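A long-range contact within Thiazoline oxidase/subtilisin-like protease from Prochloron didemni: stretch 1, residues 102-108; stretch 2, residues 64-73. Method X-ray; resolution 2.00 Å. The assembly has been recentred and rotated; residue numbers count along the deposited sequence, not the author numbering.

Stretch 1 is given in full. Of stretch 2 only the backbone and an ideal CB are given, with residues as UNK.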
ATOM      1  N   ASP A 102      -3.808  -1.603 -20.287  1.00 30.85           N
ATOM      2  CA  ASP A 102      -2.863  -2.283 -19.396  1.00 30.86           C
ATOM      3  C   ASP A 102      -2.171  -1.268 -18.491  1.00 29.12           C
ATOM      4  O   ASP A 102      -2.115  -1.457 -17.273  1.00 27.03           O
ATOM      5  CB  ASP A 102      -1.813  -3.070 -20.187  1.00 34.20           C
ATOM      6  CG  ASP A 102      -2.403  -4.230 -20.956  1.00 38.35           C
ATOM      7  OD1 ASP A 102      -3.221  -4.983 -20.386  1.00 39.63           O
ATOM      8  OD2 ASP A 102      -2.028  -4.400 -22.140  1.00 42.06           O
ATOM      9  N   ARG A 103      -1.683  -0.181 -19.089  1.00 26.08           N
ATOM     10  CA  ARG A 103      -1.066   0.911 -18.327  1.00 24.63           C
ATOM     11  C   ARG A 103      -2.075   1.574 -17.407  1.00 24.93           C
ATOM     12  O   ARG A 103      -1.724   1.997 -16.307  1.00 25.14           O
ATOM     13  CB  ARG A 103      -0.466   1.980 -19.245  1.00 24.78           C
ATOM     14  CG  ARG A 103       0.717   1.514 -20.083  1.00 26.74           C
ATOM     15  CD  ARG A 103       1.145   2.622 -21.045  1.00 28.57           C
ATOM     16  NE  ARG A 103       1.514   3.834 -20.325  1.00 31.10           N
ATOM     17  CZ  ARG A 103       1.442   5.070 -20.815  1.00 32.48           C
ATOM     18  NH1 ARG A 103       0.998   5.285 -22.043  1.00 33.02           N
ATOM     19  NH2 ARG A 103       1.817   6.099 -20.064  1.00 31.78           N
ATOM     20  N   ILE A 104      -3.326   1.687 -17.857  1.00 25.81           N
ATOM     21  CA  ILE A 104      -4.361   2.311 -17.022  1.00 25.75           C
ATOM     22  C   ILE A 104      -4.608   1.486 -15.753  1.00 24.42           C
ATOM     23  O   ILE A 104      -4.705   2.049 -14.677  1.00 23.29           O
ATOM     24  CB  ILE A 104      -5.670   2.572 -17.801  1.00 26.18           C
ATOM     25  CG1 ILE A 104      -5.478   3.752 -18.776  1.00 27.46           C
ATOM     26  CG2 ILE A 104      -6.828   2.887 -16.856  1.00 26.39           C
ATOM     27  CD1 ILE A 104      -6.556   3.858 -19.838  1.00 26.63           C
ATOM     28  N   VAL A 105      -4.721   0.166 -15.893  1.00 24.16           N
ATOM     29  CA  VAL A 105      -4.874  -0.721 -14.734  1.00 25.83           C
ATOM     30  C   VAL A 105      -3.795  -0.399 -13.699  1.00 24.80           C
ATOM     31  O   VAL A 105      -4.105  -0.199 -12.530  1.00 23.65           O
ATOM     32  CB  VAL A 105      -4.843  -2.227 -15.107  1.00 26.20           C
ATOM     33  CG1 VAL A 105      -4.794  -3.114 -13.859  1.00 26.58           C
ATOM     34  CG2 VAL A 105      -6.054  -2.607 -15.947  1.00 25.59           C
ATOM     35  N   LEU A 106      -2.541  -0.328 -14.148  1.00 26.99           N
ATOM     36  CA  LEU A 106      -1.397  -0.056 -13.255  1.00 29.00           C
ATOM     37  C   LEU A 106      -1.431   1.341 -12.654  1.00 26.89           C
ATOM     38  O   LEU A 106      -1.159   1.519 -11.457  1.00 25.43           O
ATOM     39  CB  LEU A 106      -0.066  -0.265 -13.991  1.00 31.18           C
ATOM     40  CG  LEU A 106       1.102  -0.692 -13.096  1.00 35.03           C
ATOM     41  CD1 LEU A 106       0.897  -2.115 -12.598  1.00 35.47           C
ATOM     42  CD2 LEU A 106       2.433  -0.567 -13.831  1.00 35.91           C
ATOM     43  N   ASN A 107      -1.750   2.344 -13.474  1.00 24.90           N
ATOM     44  CA  ASN A 107      -1.761   3.722 -12.976  1.00 24.38           C
ATOM     45  C   ASN A 107      -2.942   3.964 -12.057  1.00 25.12           C
ATOM     46  O   ASN A 107      -2.828   4.679 -11.051  1.00 25.29           O
ATOM     47  CB  ASN A 107      -1.769   4.726 -14.124  1.00 24.95           C
ATOM     48  CG  ASN A 107      -0.523   4.637 -14.977  1.00 27.03           C
ATOM     49  OD1 ASN A 107       0.507   4.114 -14.541  1.00 26.37           O
ATOM     50  ND2 ASN A 107      -0.606   5.151 -16.205  1.00 27.59           N
ATOM     51  N   ASP A 108      -4.072   3.349 -12.404  1.00 24.09           N
ATOM     52  CA  ASP A 108      -5.268   3.427 -11.577  1.00 25.99           C
ATOM     53  C   ASP A 108      -4.968   2.812 -10.196  1.00 25.91           C
ATOM     54  O   ASP A 108      -5.318   3.377  -9.160  1.00 25.72           O
ATOM     55  CB  ASP A 108      -6.417   2.675 -12.257  1.00 26.35           C
ATOM     56  CG  ASP A 108      -7.668   2.636 -11.416  1.00 27.99           C
ATOM     57  OD1 ASP A 108      -8.428   3.617 -11.468  1.00 29.05           O
ATOM     58  OD2 ASP A 108      -7.892   1.625 -10.715  1.00 27.50           O
ATOM     59  N   UNK A  64      10.534   7.010 -21.390  1.00 44.24           N
ATOM     60  CA  UNK A  64       9.275   7.620 -20.947  1.00 45.66           C
ATOM     61  C   UNK A  64       8.112   7.267 -21.885  1.00 44.58           C
ATOM     62  O   UNK A  64       8.287   7.238 -23.097  1.00 46.85           O
ATOM     63  CB  UNK A  64       9.430   9.140 -20.861  1.00 45.66           C
ATOM     64  N   UNK A  65       6.953   6.959 -21.324  1.00 45.60           N
ATOM     65  CA  UNK A  65       5.787   6.636 -22.142  1.00 45.17           C
ATOM     66  C   UNK A  65       4.942   7.888 -22.367  1.00 43.62           C
ATOM     67  O   UNK A  65       5.078   8.880 -21.643  1.00 41.52           O
ATOM     68  CB  UNK A  65       4.951   5.537 -21.482  1.00 45.17           C
ATOM     69  N   UNK A  66       4.087   7.843 -23.385  1.00 45.37           N
ATOM     70  CA  UNK A  66       3.148   8.933 -23.628  1.00 45.90           C
ATOM     71  C   UNK A  66       2.130   9.027 -22.492  1.00 43.15           C
ATOM     72  O   UNK A  66       1.594   8.003 -22.050  1.00 38.07           O
ATOM     73  CB  UNK A  66       2.435   8.737 -24.967  1.00 45.90           C
ATOM     74  N   UNK A  67       1.870  10.254 -22.006  1.00 43.56           N
ATOM     75  CA  UNK A  67       0.820  10.449 -21.012  1.00 43.07           C
ATOM     76  C   UNK A  67      -0.507   9.896 -21.524  1.00 40.13           C
ATOM     77  O   UNK A  67      -0.754   9.913 -22.725  1.00 38.97           O
ATOM     78  CB  UNK A  67       0.680  11.932 -20.662  1.00 43.07           C
ATOM     79  N   UNK A  68      -1.309   9.355 -20.613  1.00 38.85           N
ATOM     80  CA  UNK A  68      -2.614   8.795 -20.931  1.00 38.24           C
ATOM     81  C   UNK A  68      -3.626   9.931 -20.819  1.00 35.20           C
ATOM     82  O   UNK A  68      -3.593  10.681 -19.845  1.00 32.60           O
ATOM     83  CB  UNK A  68      -2.970   7.628 -20.008  1.00 38.24           C
ATOM     84  N   UNK A  69      -4.521  10.054 -21.802  1.00 34.76           N
ATOM     85  CA  UNK A  69      -5.520  11.135 -21.792  1.00 34.35           C
ATOM     86  C   UNK A  69      -6.561  10.937 -20.682  1.00 33.11           C
ATOM     87  O   UNK A  69      -6.822   9.796 -20.265  1.00 29.49           O
ATOM     88  CB  UNK A  69      -6.221  11.216 -23.150  1.00 34.35           C
ATOM     89  N   UNK A  70      -7.154  12.048 -20.193  1.00 32.02           N
ATOM     90  CA  UNK A  70      -8.282  11.916 -19.272  1.00 32.23           C
ATOM     91  C   UNK A  70      -9.412  11.088 -19.885  1.00 31.82           C
ATOM     92  O   UNK A  70     -10.068  10.318 -19.180  1.00 30.85           O
ATOM     93  CB  UNK A  70      -8.803  13.298 -18.875  1.00 32.23           C
ATOM     94  N   UNK A  71      -9.615  11.223 -21.198  1.00 31.49           N
ATOM     95  CA  UNK A  71     -10.676  10.491 -21.890  1.00 32.21           C
ATOM     96  C   UNK A  71     -10.470   8.981 -21.784  1.00 30.78           C
ATOM     97  O   UNK A  71     -11.425   8.231 -21.574  1.00 28.35           O
ATOM     98  CB  UNK A  71     -10.736  10.909 -23.361  1.00 32.21           C
ATOM     99  N   UNK A  72      -9.220   8.538 -21.910  1.00 29.32           N
ATOM    100  CA  UNK A  72      -8.900   7.120 -21.745  1.00 28.32           C
ATOM    101  C   UNK A  72      -9.211   6.634 -20.320  1.00 26.94           C
ATOM    102  O   UNK A  72      -9.831   5.583 -20.142  1.00 25.29           O
ATOM    103  CB  UNK A  72      -7.426   6.874 -22.073  1.00 28.32           C
ATOM    104  N   UNK A  73      -8.827   7.412 -19.315  1.00 27.48           N
ATOM    105  CA  UNK A  73      -9.177   7.051 -17.942  1.00 29.93           C
ATOM    106  C   UNK A  73     -10.699   7.006 -17.751  1.00 30.64           C
ATOM    107  O   UNK A  73     -11.219   6.068 -17.151  1.00 28.64           O
ATOM    108  CB  UNK A  73      -8.552   8.044 -16.960  1.00 29.93           C
TER

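Stretch 1 is a helix that presents Arg103, Ile104 and Asn107 to its partner: a guanidinium, a branched apolar chain and an amide. Position 64 has nothing of the helix within 5.5 Å of its ideal CB. Phi/psi of -64/138 is extended and tolerant, so many residues would do, proline among them; the deposited residue is Pro64, which makes no contact.

At position 65 the CA-to-CB bond points toward the helix, and the ideal CB already lies 3.5 Å from Arg103 NH2. With the guanidinium so close, a small side chain suits best, alanine or serine. The residue is Ala65, whose CB covers one face of the guanidinium, 3.5 Å from Arg103 NH2.

Position 66 works through its backbone. Its carbonyl O lies near the guanidinium plane, 2.8 Å from both Arg103 NH1 and Arg103 NH2, and accepts a hydrogen bond from each. Any residue supplies that carbonyl; glycine would only hold it more loosely. A CB set sideways leaves the side chain loosely specified; an acidic one could favour the nearby positive charge. It is Glu66, but its side chain leads away and forms no salt bridge with Arg103.

Position 67 points away, and its phi of -55° fits proline as well as many polar residues. Pro67 is found there.

Position 68 points toward the helix, with its ideal CB 4.8 Å from Ile104 CG1, 5.0 Å from Arg103 NH2 and 5.1 Å from Asn107 ND2. That leaves room for a medium apolar chain, and valine, isoleucine, leucine or methionine are all plausible. Ile68 spreads across the site: its CG2 packs 3.8 Å from Ile104 CG1, while its CD1 lies 3.2 Å from Arg103 NH1, over the guanidinium face opposite position 65. The charged group is thus sandwiched between two aliphatic groups and bonded at its edge.

Position 69 is out of reach but immediately precedes a helix, so serine, threonine, aspartate or asparagine would suit. Thr69 caps it, OG1 accepting from the backbone N of position 72 at 3.1 Å. Positions 70 and 71, also out of reach, open the helix; proline is well tolerated in its first turn, and polar residues suit the next place. They are Pro70 and Glu71.

Position 72 points toward the helix, its ideal CB 3.9 Å from Ile104 CD1. Alanine would suffice. Asp72 offers its CB to Ile104 CD1 at 3.9 Å, and its backbone O lies 3.7 Å from that same methyl.

Position 73 has its CA 6.8 Å from that of Ile104, the nearest CA pair, but its CB points sideways. A long side chain can turn back over Ile104 toward the amide of Asn107; phenylalanine, leucine or methionine could fill the space, and a polar tip would add a bond. Tyr73 does both: its CD1 packs 3.7 Å from Ile104 CG2, and its OH accepts a hydrogen bond from Asn107 ND2 at 3.0 Å.

Stretch 2 64-73: PAEPITPEDY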
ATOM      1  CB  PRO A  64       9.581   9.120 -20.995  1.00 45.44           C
ATOM      2  CG  PRO A  64      11.057   9.190 -20.786  1.00 47.51           C
ATOM      3  CD  PRO A  64      11.597   8.019 -21.559  1.00 45.98           C
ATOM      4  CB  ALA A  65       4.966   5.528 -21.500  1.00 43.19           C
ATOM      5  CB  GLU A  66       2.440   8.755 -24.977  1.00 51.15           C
ATOM      6  CG  GLU A  66       3.230   9.293 -26.165  1.00 56.83           C
ATOM      7  CD  GLU A  66       3.500  10.784 -26.052  1.00 63.27           C
ATOM      8  OE1 GLU A  66       2.548  11.581 -26.223  1.00 67.36           O
ATOM      9  OE2 GLU A  66       4.667  11.161 -25.779  1.00 67.30           O
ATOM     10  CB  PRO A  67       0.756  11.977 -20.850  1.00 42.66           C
ATOM     11  CG  PRO A  67       1.439  12.532 -22.059  1.00 43.83           C
ATOM     12  CD  PRO A  67       2.507  11.529 -22.380  1.00 45.10           C
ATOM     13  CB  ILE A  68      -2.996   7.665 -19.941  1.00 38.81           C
ATOM     14  CG1 ILE A  68      -1.876   6.611 -19.832  1.00 38.54           C
ATOM     15  CG2 ILE A  68      -4.356   7.046 -20.297  1.00 34.69           C
ATOM     16  CD1 ILE A  68      -1.975   5.464 -20.809  1.00 37.29           C
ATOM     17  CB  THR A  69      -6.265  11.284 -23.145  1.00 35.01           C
ATOM     18  OG1 THR A  69      -7.008  10.097 -23.425  1.00 37.83           O
ATOM     19  CG2 THR A  69      -5.297  11.555 -24.286  1.00 37.64           C
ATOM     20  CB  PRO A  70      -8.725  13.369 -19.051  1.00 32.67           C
ATOM     21  CG  PRO A  70      -7.494  14.177 -19.297  1.00 33.65           C
ATOM     22  CD  PRO A  70      -6.746  13.455 -20.380  1.00 32.72           C
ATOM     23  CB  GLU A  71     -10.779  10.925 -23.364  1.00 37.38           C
ATOM     24  CG  GLU A  71     -11.183  12.385 -23.592  1.00 39.81           C
ATOM     25  CD  GLU A  71     -10.181  13.392 -23.066  1.00 43.85           C
ATOM     26  OE1 GLU A  71      -8.979  13.312 -23.401  1.00 47.14           O
ATOM     27  OE2 GLU A  71     -10.599  14.282 -22.300  1.00 52.37           O
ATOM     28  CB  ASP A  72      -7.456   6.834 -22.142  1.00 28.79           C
ATOM     29  CG  ASP A  72      -7.293   6.632 -23.636  1.00 31.26           C
ATOM     30  OD1 ASP A  72      -8.234   6.959 -24.390  1.00 34.86           O
ATOM     31  OD2 ASP A  72      -6.235   6.129 -24.058  1.00 29.54           O
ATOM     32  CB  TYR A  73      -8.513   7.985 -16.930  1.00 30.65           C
ATOM     33  CG  TYR A  73      -7.021   7.735 -16.738  1.00 33.01           C
ATOM     34  CD1 TYR A  73      -6.550   6.518 -16.218  1.00 31.89           C
ATOM     35  CD2 TYR A  73      -6.080   8.718 -17.064  1.00 33.78           C
ATOM     36  CE1 TYR A  73      -5.190   6.297 -16.036  1.00 33.30           C
ATOM     37  CE2 TYR A  73      -4.714   8.505 -16.885  1.00 35.09           C
ATOM     38  CZ  TYR A  73      -4.274   7.296 -16.367  1.00 35.50           C
ATOM     39  OH  TYR A  73      -2.917   7.079 -16.186  1.00 37.63           O
TER
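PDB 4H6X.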